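Diacylglycerol O-acyltransferase (Marinobacter hydrocarbonoclasticus, PDB 6CHJ) probably transfers acyl groups from acyl-CoA to diacylglycerol, forming triacylglycerol, and is a bacterial wax ester synthase/diacylglycerol acyltransferase. Local coordinates at residues 35-40 against 125-129; 383-388 against 415-419. The contacts are given in a common frame with arbitrary orientation. Residue numbers count along the deposited sequence, not the author numbering.

Contact 1. Residues 35-40 against 125-129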
# COMPACT_ATOMS: atom_id res chain seq x y z
N ALA B 35 -23.48 -21.69 9.99
CA ALA B 35 -23.29 -20.26 9.83
C ALA B 35 -24.16 -19.74 8.69
O ALA B 35 -24.25 -20.39 7.64
CB ALA B 35 -21.83 -19.93 9.52
N PRO B 36 -24.78 -18.57 8.88
CA PRO B 36 -25.56 -17.98 7.80
C PRO B 36 -24.67 -17.68 6.60
O PRO B 36 -23.48 -17.42 6.74
CB PRO B 36 -26.11 -16.69 8.42
CG PRO B 36 -25.14 -16.37 9.51
CD PRO B 36 -24.67 -17.69 10.05
N ASP B 37 -25.28 -17.75 5.41
CA ASP B 37 -24.61 -17.46 4.14
C ASP B 37 -23.76 -16.19 4.19
O ASP B 37 -22.77 -16.07 3.46
CB ASP B 37 -25.64 -17.32 3.02
CG ASP B 37 -26.12 -18.65 2.49
OD1 ASP B 37 -25.36 -19.63 2.62
OD2 ASP B 37 -27.25 -18.72 1.95
N ASP B 38 -24.14 -15.24 5.04
CA ASP B 38 -23.48 -13.94 5.12
C ASP B 38 -22.64 -13.81 6.39
O ASP B 38 -22.53 -12.73 6.96
CB ASP B 38 -24.51 -12.82 5.04
CG ASP B 38 -25.44 -12.77 6.27
OD1 ASP B 38 -25.50 -13.75 7.06
OD2 ASP B 38 -26.11 -11.72 6.45
N TYR B 39 -22.01 -14.91 6.83
CA TYR B 39 -21.36 -14.95 8.14
C TYR B 39 -20.18 -13.99 8.24
O TYR B 39 -19.89 -13.49 9.34
CB TYR B 39 -20.88 -16.37 8.47
CG TYR B 39 -19.89 -16.42 9.61
CD1 TYR B 39 -20.29 -16.19 10.92
CD2 TYR B 39 -18.53 -16.66 9.38
CE1 TYR B 39 -19.38 -16.23 11.98
CE2 TYR B 39 -17.61 -16.69 10.42
CZ TYR B 39 -18.04 -16.48 11.72
OH TYR B 39 -17.12 -16.50 12.76
N VAL B 40 -19.46 -13.73 7.15
CA VAL B 40 -18.28 -12.89 7.29
C VAL B 40 -18.70 -11.44 7.49
O VAL B 40 -18.20 -10.76 8.41
CB VAL B 40 -17.32 -13.07 6.10
CG1 VAL B 40 -15.99 -12.41 6.40
CG2 VAL B 40 -17.08 -14.56 5.83
N ASP B 125 -16.02 -21.72 -1.06
CA ASP B 125 -16.91 -22.72 -0.44
C ASP B 125 -16.94 -22.54 1.09
O ASP B 125 -16.52 -23.39 1.87
CB ASP B 125 -16.48 -24.13 -0.83
CG ASP B 125 -16.68 -24.42 -2.32
OD1 ASP B 125 -15.68 -24.59 -3.05
OD2 ASP B 125 -17.85 -24.50 -2.76
N ARG B 126 -17.48 -21.39 1.49
CA ARG B 126 -17.77 -21.10 2.90
C ARG B 126 -16.49 -21.04 3.74
O ARG B 126 -16.38 -21.63 4.82
CB ARG B 126 -18.79 -22.11 3.47
CG ARG B 126 -20.19 -22.03 2.80
CD ARG B 126 -21.24 -23.01 3.39
NE ARG B 126 -21.32 -22.94 4.85
CZ ARG B 126 -22.18 -22.17 5.51
NH1 ARG B 126 -23.02 -21.38 4.85
NH2 ARG B 126 -22.17 -22.16 6.85
N GLN B 127 -15.51 -20.31 3.22
CA GLN B 127 -14.31 -19.98 3.96
C GLN B 127 -14.13 -18.47 3.98
O GLN B 127 -14.68 -17.75 3.15
CB GLN B 127 -13.08 -20.65 3.33
CG GLN B 127 -13.27 -22.12 3.04
CD GLN B 127 -11.97 -22.91 3.11
OE1 GLN B 127 -11.51 -23.29 4.19
NE2 GLN B 127 -11.38 -23.18 1.95
N PHE B 128 -13.35 -18.00 4.96
CA PHE B 128 -12.87 -16.63 4.99
C PHE B 128 -11.39 -16.63 5.39
O PHE B 128 -10.83 -17.67 5.75
CB PHE B 128 -13.73 -15.77 5.93
CG PHE B 128 -13.61 -16.14 7.38
CD1 PHE B 128 -12.84 -15.37 8.23
CD2 PHE B 128 -14.31 -17.21 7.89
CE1 PHE B 128 -12.72 -15.67 9.56
CE2 PHE B 128 -14.21 -17.53 9.23
CZ PHE B 128 -13.41 -16.75 10.07
N ALA B 129 -10.76 -15.45 5.34
CA ALA B 129 -9.33 -15.34 5.58
C ALA B 129 -9.00 -14.14 6.47
O ALA B 129 -9.70 -13.13 6.47
CB ALA B 129 -8.53 -15.21 4.27

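Contact 2. Residues 383-388 against 415-419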
# COMPACT_ATOMS: atom_id res chain seq x y z
N GLY B 383 4.84 -24.87 14.79
CA GLY B 383 3.59 -24.35 15.28
C GLY B 383 2.80 -25.31 16.13
O GLY B 383 3.33 -26.29 16.66
N PRO B 384 1.49 -25.06 16.26
CA PRO B 384 0.66 -25.85 17.18
C PRO B 384 0.33 -27.25 16.64
O PRO B 384 0.06 -27.44 15.45
CB PRO B 384 -0.61 -25.01 17.30
CG PRO B 384 -0.70 -24.32 15.96
CD PRO B 384 0.73 -24.00 15.59
N SER B 385 0.32 -28.21 17.57
CA SER B 385 0.27 -29.63 17.23
C SER B 385 -1.15 -30.18 17.06
O SER B 385 -1.29 -31.35 16.69
CB SER B 385 1.00 -30.46 18.29
OG SER B 385 0.84 -29.89 19.58
N ARG B 386 -2.18 -29.39 17.32
CA ARG B 386 -3.56 -29.86 17.32
C ARG B 386 -4.46 -28.84 16.64
O ARG B 386 -4.11 -27.65 16.58
CB ARG B 386 -4.05 -30.13 18.75
CG ARG B 386 -3.19 -31.16 19.50
CD ARG B 386 -3.74 -31.52 20.85
NE ARG B 386 -3.71 -30.38 21.76
CZ ARG B 386 -2.70 -30.12 22.58
NH1 ARG B 386 -1.64 -30.93 22.59
NH2 ARG B 386 -2.75 -29.07 23.38
N PRO B 387 -5.62 -29.26 16.12
CA PRO B 387 -6.48 -28.32 15.39
C PRO B 387 -6.96 -27.18 16.28
O PRO B 387 -6.99 -27.27 17.51
CB PRO B 387 -7.66 -29.20 14.93
CG PRO B 387 -7.12 -30.57 14.90
CD PRO B 387 -6.14 -30.64 16.05
N LEU B 388 -7.31 -26.07 15.62
CA LEU B 388 -7.60 -24.83 16.32
C LEU B 388 -8.83 -24.18 15.70
O LEU B 388 -9.23 -24.48 14.57
CB LEU B 388 -6.40 -23.88 16.31
CG LEU B 388 -5.24 -24.28 17.21
CD1 LEU B 388 -4.07 -23.32 17.09
CD2 LEU B 388 -5.72 -24.37 18.64
N THR B 415 6.34 -23.41 8.49
CA THR B 415 5.76 -23.64 9.80
C THR B 415 4.95 -24.92 9.70
O THR B 415 4.71 -25.44 8.60
CB THR B 415 4.91 -22.45 10.27
OG1 THR B 415 4.45 -22.68 11.61
CG2 THR B 415 3.72 -22.27 9.38
N SER B 416 4.52 -25.42 10.84
CA SER B 416 3.68 -26.59 10.87
C SER B 416 2.43 -26.28 11.67
O SER B 416 2.44 -25.45 12.59
CB SER B 416 4.40 -27.83 11.44
OG SER B 416 5.10 -27.52 12.62
N TYR B 417 1.34 -26.94 11.28
CA TYR B 417 0.07 -26.84 11.99
C TYR B 417 -0.57 -28.22 11.90
O TYR B 417 -0.94 -28.65 10.80
CB TYR B 417 -0.83 -25.75 11.39
CG TYR B 417 -2.32 -25.81 11.75
CD1 TYR B 417 -2.75 -25.81 13.08
CD2 TYR B 417 -3.29 -25.83 10.75
CE1 TYR B 417 -4.12 -25.85 13.39
CE2 TYR B 417 -4.64 -25.88 11.05
CZ TYR B 417 -5.06 -25.88 12.37
OH TYR B 417 -6.41 -25.92 12.66
N ASN B 418 -0.64 -28.91 13.04
CA ASN B 418 -1.32 -30.20 13.16
C ASN B 418 -0.91 -31.17 12.06
O ASN B 418 0.24 -31.62 12.03
CB ASN B 418 -2.84 -29.98 13.15
CG ASN B 418 -3.62 -31.24 13.55
OD1 ASN B 418 -3.46 -31.76 14.66
ND2 ASN B 418 -4.46 -31.73 12.65
N ASP B 419 -1.82 -31.48 11.14
CA ASP B 419 -1.62 -32.50 10.11
C ASP B 419 -0.53 -32.16 9.11
O ASP B 419 -0.11 -33.06 8.37
CB ASP B 419 -2.91 -32.71 9.31
CG ASP B 419 -3.92 -33.56 10.03
OD1 ASP B 419 -5.12 -33.48 9.66
OD2 ASP B 419 -3.53 -34.31 10.95

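Contact 1. Residues 35-40 against 125-129
How a helix docks on a sheet in the CoA-dependent acyltransferase fold is illustrated where the entry to helix 39-49 meets the beginning of strand 127-135. A type I turn from Pro36 to Tyr39 leads into the helix, while Arg126, with the positive phi of a left-handed conformation, precedes the strand in the hairpin that follows strand 115-121. The polar interactions gather at the exposed end. The Arg126 guanidinium donates two hydrogen bonds to a single backbone acceptor, Ala35 O, from NH2 at 2.8 Å and from NH1 at 3.2 Å, so the end of its side chain bridges to the loop ahead of the helix. Asp37 OD1 adds a long salt bridge, 3.7 Å from Arg126 NH1. Aromatic and apolar contacts take over toward the interior. The edge of the Tyr39 ring is directed at the face of Phe128 in an offset edge-to-face pair, with centroids 5.8 Å apart and planes at 64°. Phe128 also stacks with Phe29 of the adjacent strand 22-30 and touches Leu43 of helix 39-49, so it sits between helix and sheet. Val40, buried and also touching Leu119, completes the interface by placing CG2 3.6 Å from Phe128 CB.

Contact 2. Residues 383-388 against 415-419
The shortest hydrogen bond here, Asn418 N to Pro384 O at 2.9 Å, joins the end of strand 410-417 to a loop typical of two-domain CoA-dependent acyltransferases: the crossover that leaves the C-terminal sheet after strand 376-380 and runs to strands 389-390 and 393-401 of the other sheet. Farther along the loop, Leu388 N donates to Tyr417 OH over 3.1 Å; the same hydroxyl is hydrogen-bonded to Leu395 O, so one tyrosine grips both the loop and strand 393-401. Gly383 N makes a weak hydrogen bond to Ser416 OG at 3.4 Å. Two CA-H...O contacts reinforce this backbone pairing, from Tyr417 CA to Pro384 O (3.5 Å) and from Gly383 CA to Ser416 O (3.1 Å). The latter approach suits glycine, since a beta carbon at 383 would collide with the Ser416 carbonyl. Asn418, whose positive phi accompanies the tight turn into strand 420-428, lies beside the loop without its OD1 bonding to Ser385 O. Outward from these bonds, Tyr417 has the largest area covered, followed by Asn418; the tyrosine ring lies along the loop, with CE1 4.2 Å from Leu388 CB and, nearer the backbone, CD1 3.8 Å from Pro384 CG.

How the contacts relate
Both contacts are partly buried, yet their places differ: the centre of contact 1 lies about 27 Å from the centre of the chain, that of contact 2 about 17 Å. The former joins a helix to a strand within the N-terminal part, where a side-chain guanidinium donates to a main-chain carbonyl at the exposed end and aromatic rings meet inside. The latter holds a crossover loop against a strand end, and every hydrogen-bond donor is a backbone N. Strand 393-401 links the two, since it belongs to the same sheet as strand 127-135 and touches Phe128 through Ala393 and Tyr417 through Met398. Thus, although the contacts stay about 10 Å apart at their nearest atoms, one element meets both.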